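Local coordinates for protein peptidase M28 (Shewanella amazonensis SB2B, PDB 3IIB) that probably acts as a zinc-dependent dipeptidase or carboxypeptidase of family M28, with a two-zinc site and activity expected of the homodimer, at residues A[168-182]-A[196-210]. Residues are numbered along the deposited sequence; the frame is centred on the assembly and turned at random.
Sequences GIIIRSIGTDHDRMA and IPAAAISNPDADLIN
Arg172, at the C-terminal end of strand 168-172, lies across the first turns of helix 203-210, and a long side chain suits that span. Its CB and CG rest against the methyl of Ala206, while CG and CD also pass Asn203 OD1. CG lies opposite the backbone N (chi1 177°), and a bend at chi3 swings the guanidinium over the helix. NE forms a salt bridge with Asp135. Ala206 CB sits 3.4 Å from Arg172 CZ, its small methyl over the centre of one guanidinium face. Arg172 NH1 meets a lone pair of Asn203 OD1 at 2.9 Å, in the amide plane, and Arg172 NH1 and NH2 converge from one face on Asp207 OD1 in a salt bridge, with NH2 2.9 Å from it. These bonds at its edge fix the guanidinium's rotation, and the two carboxylates probably balance its charge.

Arg180 grips Asp205 side-on: Arg180 NE lies 2.9 Å from Asp205 OD2 and NH2 3.0 Å from OD1. Ser202, the N-cap, accepts from Asp205 N and donates to Asp205 OD2, tying this salt bridge to the helix start.

Strands 168-172 and 198-201 pair in parallel, Ile201 N reaching Ile171 O at 2.8 Å. Small Ala198 and Ala200 let Ile169 and Ile171 pack close on one face; on the other, Ile170 CD1 meets Ile209 CD1 tip to tip at 3.7 Å. Asp409 and Asn405 of the second subunit hydrogen-bond to residues 178-180. Helix 145-163 covers the Ile169 and Ile171 face and helix 203-213 the other, as in an alpha/beta sandwich.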
ATOM      1  N   GLY A 168      -4.603 -10.604 -24.923  1.00  5.50           N
ATOM      2  CA  GLY A 168      -4.686 -10.355 -23.493  1.00  5.31           C
ATOM      3  C   GLY A 168      -5.120  -8.942 -23.183  1.00  6.29           C
ATOM      4  O   GLY A 168      -5.119  -8.087 -24.063  1.00  5.45           O
ATOM      5  N   ILE A 169      -5.457  -8.678 -21.909  1.00  6.27           N
ATOM      6  CA  ILE A 169      -5.752  -7.325 -21.485  1.00  4.14           C
ATOM      7  C   ILE A 169      -5.121  -7.079 -20.121  1.00  4.96           C
ATOM      8  O   ILE A 169      -5.098  -7.959 -19.243  1.00  3.98           O
ATOM      9  CB  ILE A 169      -7.238  -7.033 -21.466  1.00  5.25           C
ATOM     10  CG1 ILE A 169      -7.524  -5.615 -20.989  1.00  4.71           C
ATOM     11  CG2 ILE A 169      -8.032  -8.032 -20.570  1.00  4.19           C
ATOM     12  CD1 ILE A 169      -8.991  -5.215 -21.240  1.00  8.09           C
ATOM     13  N   ILE A 170      -4.520  -5.891 -19.984  1.00  5.87           N
ATOM     14  CA  ILE A 170      -4.217  -5.353 -18.668  1.00  4.79           C
ATOM     15  C   ILE A 170      -5.016  -4.087 -18.477  1.00  6.57           C
ATOM     16  O   ILE A 170      -5.187  -3.314 -19.420  1.00  4.61           O
ATOM     17  CB  ILE A 170      -2.702  -5.048 -18.445  1.00  8.28           C
ATOM     18  CG1 ILE A 170      -2.114  -4.265 -19.604  1.00  4.09           C
ATOM     19  CG2 ILE A 170      -1.892  -6.390 -18.202  1.00  7.27           C
ATOM     20  CD1 ILE A 170      -0.730  -3.535 -19.271  1.00  6.60           C
ATOM     21  N   ILE A 171      -5.459  -3.859 -17.245  1.00  5.06           N
ATOM     22  CA  ILE A 171      -6.132  -2.618 -16.912  1.00  4.97           C
ATOM     23  C   ILE A 171      -5.431  -1.886 -15.763  1.00  6.86           C
ATOM     24  O   ILE A 171      -4.832  -2.499 -14.868  1.00  5.21           O
ATOM     25  CB  ILE A 171      -7.646  -2.819 -16.570  1.00  6.45           C
ATOM     26  CG1 ILE A 171      -7.864  -3.536 -15.222  1.00  7.48           C
ATOM     27  CG2 ILE A 171      -8.383  -3.451 -17.766  1.00  8.11           C
ATOM     28  CD1 ILE A 171      -9.360  -3.570 -14.788  1.00  6.06           C
ATOM     29  N   ARG A 172      -5.510  -0.565 -15.782  1.00  6.55           N
ATOM     30  CA  ARG A 172      -5.273   0.183 -14.567  1.00  5.05           C
ATOM     31  C   ARG A 172      -6.320  -0.222 -13.546  1.00  3.88           C
ATOM     32  O   ARG A 172      -7.527  -0.148 -13.803  1.00  4.99           O
ATOM     33  CB  ARG A 172      -5.379   1.691 -14.794  1.00  5.50           C
ATOM     34  CG  ARG A 172      -5.214   2.546 -13.512  1.00  5.16           C
ATOM     35  CD  ARG A 172      -5.438   4.039 -13.801  1.00  5.10           C
ATOM     36  NE  ARG A 172      -4.366   4.618 -14.601  1.00  6.63           N
ATOM     37  CZ  ARG A 172      -3.252   5.156 -14.102  1.00  5.53           C
ATOM     38  NH1 ARG A 172      -3.050   5.230 -12.764  1.00  7.81           N
ATOM     39  NH2 ARG A 172      -2.338   5.651 -14.931  1.00  4.74           N
ATOM     40  N   SER A 173      -5.835  -0.651 -12.384  1.00  4.06           N
ATOM     41  CA  SER A 173      -6.694  -1.063 -11.280  1.00  4.75           C
ATOM     42  C   SER A 173      -7.806  -0.069 -11.064  1.00  6.16           C
ATOM     43  O   SER A 173      -7.583   1.164 -11.115  1.00  4.43           O
ATOM     44  CB  SER A 173      -5.889  -1.199  -9.999  1.00  5.18           C
ATOM     45  OG  SER A 173      -5.153  -2.426  -9.981  1.00  5.06           O
ATOM     46  N   ILE A 174      -9.006  -0.611 -10.807  1.00  6.11           N
ATOM     47  CA  ILE A 174     -10.181   0.197 -10.570  1.00  5.19           C
ATOM     48  C   ILE A 174     -10.142   0.634  -9.103  1.00  6.38           C
ATOM     49  O   ILE A 174     -10.826   0.082  -8.235  1.00  9.60           O
ATOM     50  CB  ILE A 174     -11.511  -0.521 -10.941  1.00  5.82           C
ATOM     51  CG1 ILE A 174     -11.418  -1.186 -12.318  1.00 10.33           C
ATOM     52  CG2 ILE A 174     -12.678   0.501 -10.847  1.00  7.65           C
ATOM     53  CD1 ILE A 174     -11.075  -0.216 -13.474  1.00  8.43           C
ATOM     54  N   GLY A 175      -9.297   1.630  -8.844  1.00  6.76           N
ATOM     55  CA  GLY A 175      -8.959   2.020  -7.470  1.00  8.31           C
ATOM     56  C   GLY A 175      -8.609   3.464  -7.463  1.00  8.90           C
ATOM     57  O   GLY A 175      -8.192   4.009  -8.486  1.00  8.98           O
ATOM     58  N   THR A 176      -8.778   4.081  -6.309  1.00  6.20           N
ATOM     59  CA  THR A 176      -8.473   5.478  -6.135  1.00  6.49           C
ATOM     60  C   THR A 176      -7.115   5.725  -5.453  1.00  7.70           C
ATOM     61  O   THR A 176      -6.704   6.894  -5.295  1.00  8.39           O
ATOM     62  CB  THR A 176      -9.573   6.137  -5.304  1.00  6.09           C
ATOM     63  OG1 THR A 176      -9.826   5.324  -4.137  1.00  5.30           O
ATOM     64  CG2 THR A 176     -10.841   6.268  -6.109  1.00  6.19           C
ATOM     65  N   ASP A 177      -6.422   4.668  -5.050  1.00  7.95           N
ATOM     66  CA  ASP A 177      -5.102   4.811  -4.424  1.00  8.30           C
ATOM     67  C   ASP A 177      -3.973   5.067  -5.426  1.00  8.77           C
ATOM     68  O   ASP A 177      -4.122   4.839  -6.619  1.00  5.66           O
ATOM     69  CB  ASP A 177      -4.776   3.504  -3.745  1.00  7.77           C
ATOM     70  CG  ASP A 177      -4.723   2.370  -4.722  1.00  4.71           C
ATOM     71  OD1 ASP A 177      -5.827   1.971  -5.173  1.00  7.14           O
ATOM     72  OD2 ASP A 177      -3.586   1.934  -5.058  1.00 10.01           O
ATOM     73  N   HIS A 178      -2.807   5.494  -4.921  1.00  6.97           N
ATOM     74  CA  HIS A 178      -1.563   5.387  -5.693  1.00  7.12           C
ATOM     75  C   HIS A 178      -0.601   4.466  -4.935  1.00  7.46           C
ATOM     76  O   HIS A 178       0.595   4.733  -4.805  1.00  6.39           O
ATOM     77  CB  HIS A 178      -0.948   6.765  -6.020  1.00 10.52           C
ATOM     78  CG  HIS A 178      -0.659   7.618  -4.833  1.00 14.27           C
ATOM     79  ND1 HIS A 178       0.624   7.927  -4.424  1.00 11.05           N
ATOM     80  CD2 HIS A 178      -1.486   8.293  -3.999  1.00 24.46           C
ATOM     81  CE1 HIS A 178       0.574   8.702  -3.359  1.00 14.87           C
ATOM     82  NE2 HIS A 178      -0.695   8.951  -3.085  1.00 20.14           N
ATOM     83  N   ASP A 179      -1.153   3.374  -4.407  1.00  6.34           N
ATOM     84  CA  ASP A 179      -0.331   2.319  -3.815  1.00  5.39           C
ATOM     85  C   ASP A 179      -0.014   1.228  -4.827  1.00  6.59           C
ATOM     86  O   ASP A 179      -0.713   1.047  -5.831  1.00  7.06           O
ATOM     87  CB  ASP A 179      -1.050   1.714  -2.641  1.00  6.58           C
ATOM     88  CG  ASP A 179      -1.216   2.663  -1.499  1.00  9.92           C
ATOM     89  OD1 ASP A 179      -0.240   3.401  -1.172  1.00  9.53           O
ATOM     90  OD2 ASP A 179      -2.341   2.697  -0.934  1.00  7.24           O
ATOM     91  N   ARG A 180       1.064   0.502  -4.540  1.00  6.98           N
ATOM     92  CA  ARG A 180       1.537  -0.589  -5.375  1.00  3.82           C
ATOM     93  C   ARG A 180       0.705  -1.832  -5.049  1.00  4.78           C
ATOM     94  O   ARG A 180       1.228  -2.870  -4.613  1.00  5.73           O
ATOM     95  CB  ARG A 180       3.023  -0.802  -5.178  1.00  2.00           C
ATOM     96  CG  ARG A 180       3.644  -1.586  -6.303  1.00  2.52           C
ATOM     97  CD  ARG A 180       4.088  -0.652  -7.403  1.00  3.23           C
ATOM     98  NE  ARG A 180       4.624  -1.383  -8.547  1.00  5.50           N
ATOM     99  CZ  ARG A 180       5.853  -1.880  -8.619  1.00  2.98           C
ATOM    100  NH1 ARG A 180       6.713  -1.741  -7.622  1.00  5.92           N
ATOM    101  NH2 ARG A 180       6.226  -2.512  -9.730  1.00  4.58           N
HETATM  102  N   MSE A 181      -0.601  -1.714  -5.317  1.00  4.71           N
HETATM  103  CA  MSE A 181      -1.578  -2.737  -5.006  1.00  5.93           C
HETATM  104  C   MSE A 181      -2.393  -2.934  -6.300  1.00  3.31           C
HETATM  105  O   MSE A 181      -2.910  -1.957  -6.872  1.00  5.58           O
HETATM  106  CB  MSE A 181      -2.527  -2.250  -3.897  1.00  5.60           C
HETATM  107  CG  MSE A 181      -1.841  -1.971  -2.580  1.00  5.76           C
HETATM  108 SE   MSE A 181      -1.570  -3.554  -1.556  0.75  3.25          SE
HETATM  109  CE  MSE A 181      -0.314  -4.644  -2.439  1.00 10.53           C
ATOM    110  N   ALA A 182      -2.523  -4.202  -6.713  1.00  3.68           N
ATOM    111  CA  ALA A 182      -3.352  -4.561  -7.845  1.00  4.54           C
ATOM    112  C   ALA A 182      -4.745  -4.978  -7.333  1.00  3.67           C
ATOM    113  O   ALA A 182      -4.871  -5.771  -6.370  1.00  4.92           O
ATOM    114  CB  ALA A 182      -2.682  -5.630  -8.716  1.00  4.23           C
ATOM    115  N   ILE A 196      -9.597 -14.524 -23.163  1.00  6.17           N
ATOM    116  CA  ILE A 196      -8.188 -14.173 -23.103  1.00  5.64           C
ATOM    117  C   ILE A 196      -7.770 -13.845 -21.641  1.00  4.01           C
ATOM    118  O   ILE A 196      -8.604 -13.425 -20.843  1.00  4.27           O
ATOM    119  CB  ILE A 196      -7.844 -12.991 -24.071  1.00  5.47           C
ATOM    120  CG1 ILE A 196      -8.630 -11.741 -23.667  1.00  6.94           C
ATOM    121  CG2 ILE A 196      -8.010 -13.443 -25.577  1.00  7.18           C
ATOM    122  CD1 ILE A 196      -8.176 -10.417 -24.386  1.00  5.30           C
ATOM    123  N   PRO A 197      -6.482 -14.035 -21.305  1.00  6.61           N
ATOM    124  CA  PRO A 197      -5.977 -13.641 -19.989  1.00  4.46           C
ATOM    125  C   PRO A 197      -6.200 -12.160 -19.711  1.00  5.98           C
ATOM    126  O   PRO A 197      -6.036 -11.327 -20.596  1.00  6.24           O
ATOM    127  CB  PRO A 197      -4.492 -13.957 -20.058  1.00  4.72           C
ATOM    128  CG  PRO A 197      -4.322 -14.853 -21.169  1.00 11.18           C
ATOM    129  CD  PRO A 197      -5.402 -14.563 -22.153  1.00  5.91           C
ATOM    130  N   ALA A 198      -6.550 -11.850 -18.470  1.00  5.96           N
ATOM    131  CA  ALA A 198      -7.010 -10.522 -18.086  1.00  5.04           C
ATOM    132  C   ALA A 198      -6.487 -10.229 -16.679  1.00  5.32           C
ATOM    133  O   ALA A 198      -6.744 -11.011 -15.775  1.00  4.46           O
ATOM    134  CB  ALA A 198      -8.546 -10.474 -18.068  1.00  4.84           C
ATOM    135  N   ALA A 199      -5.777  -9.105 -16.515  1.00  6.45           N
ATOM    136  CA  ALA A 199      -5.144  -8.737 -15.269  1.00  6.40           C
ATOM    137  C   ALA A 199      -5.273  -7.246 -15.032  1.00  6.11           C
ATOM    138  O   ALA A 199      -5.456  -6.474 -15.970  1.00  6.15           O
ATOM    139  CB  ALA A 199      -3.680  -9.128 -15.303  1.00  5.09           C
ATOM    140  N   ALA A 200      -5.205  -6.871 -13.765  1.00  3.82           N
ATOM    141  CA  ALA A 200      -5.105  -5.470 -13.335  1.00  4.31           C
ATOM    142  C   ALA A 200      -3.695  -5.211 -12.815  1.00  6.60           C
ATOM    143  O   ALA A 200      -3.101  -6.067 -12.146  1.00  7.39           O
ATOM    144  CB  ALA A 200      -6.127  -5.171 -12.245  1.00  4.39           C
ATOM    145  N   ILE A 201      -3.171  -4.021 -13.129  1.00  6.51           N
ATOM    146  CA  ILE A 201      -1.884  -3.590 -12.622  1.00  5.63           C
ATOM    147  C   ILE A 201      -2.111  -2.437 -11.668  1.00  6.61           C
ATOM    148  O   ILE A 201      -3.187  -1.816 -11.674  1.00  5.37           O
ATOM    149  CB  ILE A 201      -0.876  -3.228 -13.724  1.00  4.04           C
ATOM    150  CG1 ILE A 201      -1.307  -1.957 -14.505  1.00  7.87           C
ATOM    151  CG2 ILE A 201      -0.638  -4.422 -14.638  1.00  8.28           C
ATOM    152  CD1 ILE A 201      -0.401  -1.594 -15.709  1.00  6.71           C
ATOM    153  N   SER A 202      -1.136  -2.219 -10.782  1.00  5.85           N
ATOM    154  CA  SER A 202      -1.269  -1.165  -9.790  1.00  3.94           C
ATOM    155  C   SER A 202      -1.333   0.161 -10.493  1.00  3.59           C
ATOM    156  O   SER A 202      -0.846   0.317 -11.607  1.00  4.26           O
ATOM    157  CB  SER A 202      -0.122  -1.147  -8.766  1.00  6.55           C
ATOM    158  OG  SER A 202       1.098  -0.662  -9.306  1.00  5.16           O
ATOM    159  N   ASN A 203      -1.924   1.130  -9.813  1.00  3.26           N
ATOM    160  CA  ASN A 203      -1.942   2.497 -10.307  1.00  3.29           C
ATOM    161  C   ASN A 203      -0.554   3.087 -10.636  1.00  5.59           C
ATOM    162  O   ASN A 203      -0.392   3.617 -11.728  1.00  5.80           O
ATOM    163  CB  ASN A 203      -2.778   3.351  -9.354  1.00  2.48           C
ATOM    164  CG  ASN A 203      -4.244   3.353  -9.750  1.00 12.45           C
ATOM    165  OD1 ASN A 203      -4.632   4.006 -10.720  1.00  8.30           O
ATOM    166  ND2 ASN A 203      -5.040   2.519  -9.088  1.00 12.46           N
ATOM    167  N   PRO A 204       0.473   2.912  -9.755  1.00  4.66           N
ATOM    168  CA  PRO A 204       1.821   3.396 -10.117  1.00  6.14           C
ATOM    169  C   PRO A 204       2.366   2.698 -11.374  1.00  4.55           C
ATOM    170  O   PRO A 204       3.039   3.306 -12.185  1.00  4.61           O
ATOM    171  CB  PRO A 204       2.645   3.081  -8.867  1.00  3.34           C
ATOM    172  CG  PRO A 204       1.609   3.185  -7.734  1.00  6.31           C
ATOM    173  CD  PRO A 204       0.407   2.514  -8.334  1.00  6.33           C
ATOM    174  N   ASP A 205       2.047   1.414 -11.549  1.00  4.80           N
ATOM    175  CA  ASP A 205       2.514   0.712 -12.738  1.00  3.78           C
ATOM    176  C   ASP A 205       1.862   1.246 -14.042  1.00  4.29           C
ATOM    177  O   ASP A 205       2.488   1.330 -15.089  1.00  5.52           O
ATOM    178  CB  ASP A 205       2.260  -0.797 -12.578  1.00  2.10           C
ATOM    179  CG  ASP A 205       3.202  -1.430 -11.604  1.00  8.92           C
ATOM    180  OD1 ASP A 205       4.433  -1.294 -11.806  1.00  5.24           O
ATOM    181  OD2 ASP A 205       2.701  -2.067 -10.644  1.00  5.51           O
ATOM    182  N   ALA A 206       0.599   1.626 -13.961  1.00  6.53           N
ATOM    183  CA  ALA A 206      -0.114   2.193 -15.097  1.00  5.10           C
ATOM    184  C   ALA A 206       0.493   3.586 -15.404  1.00  4.00           C
ATOM    185  O   ALA A 206       0.704   3.924 -16.576  1.00  4.60           O
ATOM    186  CB  ALA A 206      -1.595   2.298 -14.779  1.00  4.34           C
ATOM    187  N   ASP A 207       0.842   4.341 -14.338  1.00  5.11           N
ATOM    188  CA  ASP A 207       1.516   5.629 -14.514  1.00  5.02           C
ATOM    189  C   ASP A 207       2.865   5.396 -15.239  1.00  5.99           C
ATOM    190  O   ASP A 207       3.263   6.176 -16.091  1.00  3.81           O
ATOM    191  CB  ASP A 207       1.842   6.320 -13.198  1.00  4.00           C
ATOM    192  CG  ASP A 207       0.628   6.753 -12.438  1.00 10.51           C
ATOM    193  OD1 ASP A 207      -0.467   6.841 -13.053  1.00  7.86           O
ATOM    194  OD2 ASP A 207       0.767   6.963 -11.209  1.00 11.59           O
ATOM    195  N   LEU A 208       3.573   4.340 -14.848  1.00  6.92           N
ATOM    196  CA  LEU A 208       4.882   4.046 -15.432  1.00  5.99           C
ATOM    197  C   LEU A 208       4.768   3.740 -16.926  1.00  7.98           C
ATOM    198  O   LEU A 208       5.573   4.212 -17.743  1.00  5.14           O
ATOM    199  CB  LEU A 208       5.546   2.879 -14.702  1.00  4.92           C
ATOM    200  CG  LEU A 208       6.867   2.344 -15.257  1.00  3.57           C
ATOM    201  CD1 LEU A 208       7.924   3.445 -15.183  1.00  6.12           C
ATOM    202  CD2 LEU A 208       7.266   1.084 -14.414  1.00  2.12           C
ATOM    203  N   ILE A 209       3.771   2.938 -17.278  1.00  6.36           N
ATOM    204  CA  ILE A 209       3.580   2.543 -18.648  1.00  4.20           C
ATOM    205  C   ILE A 209       3.278   3.840 -19.441  1.00  5.44           C
ATOM    206  O   ILE A 209       3.807   4.057 -20.525  1.00  6.14           O
ATOM    207  CB  ILE A 209       2.461   1.533 -18.805  1.00  6.39           C
ATOM    208  CG1 ILE A 209       2.894   0.175 -18.264  1.00  5.87           C
ATOM    209  CG2 ILE A 209       2.079   1.387 -20.292  1.00  7.08           C
ATOM    210  CD1 ILE A 209       1.830  -0.972 -18.407  1.00  6.46           C
ATOM    211  N   ASN A 210       2.432   4.692 -18.882  1.00  5.13           N
ATOM    212  CA  ASN A 210       2.081   5.960 -19.530  1.00  4.26           C
ATOM    213  C   ASN A 210       3.331   6.815 -19.798  1.00  4.41           C
ATOM    214  O   ASN A 210       3.474   7.376 -20.884  1.00  5.43           O
ATOM    215  CB  ASN A 210       1.105   6.781 -18.684  1.00  5.62           C
ATOM    216  CG  ASN A 210      -0.358   6.329 -18.816  1.00  6.47           C
ATOM    217  OD1 ASN A 210      -0.761   5.650 -19.776  1.00  8.05           O
ATOM    218  ND2 ASN A 210      -1.180   6.786 -17.864  1.00  4.15           N
TER
HETATM  219  O   HOH W   1      -7.195   5.445 -10.596  1.00 11.51           O
HETATM  220  O   HOH W   2      -3.477   0.617  -7.288  1.00  5.76           O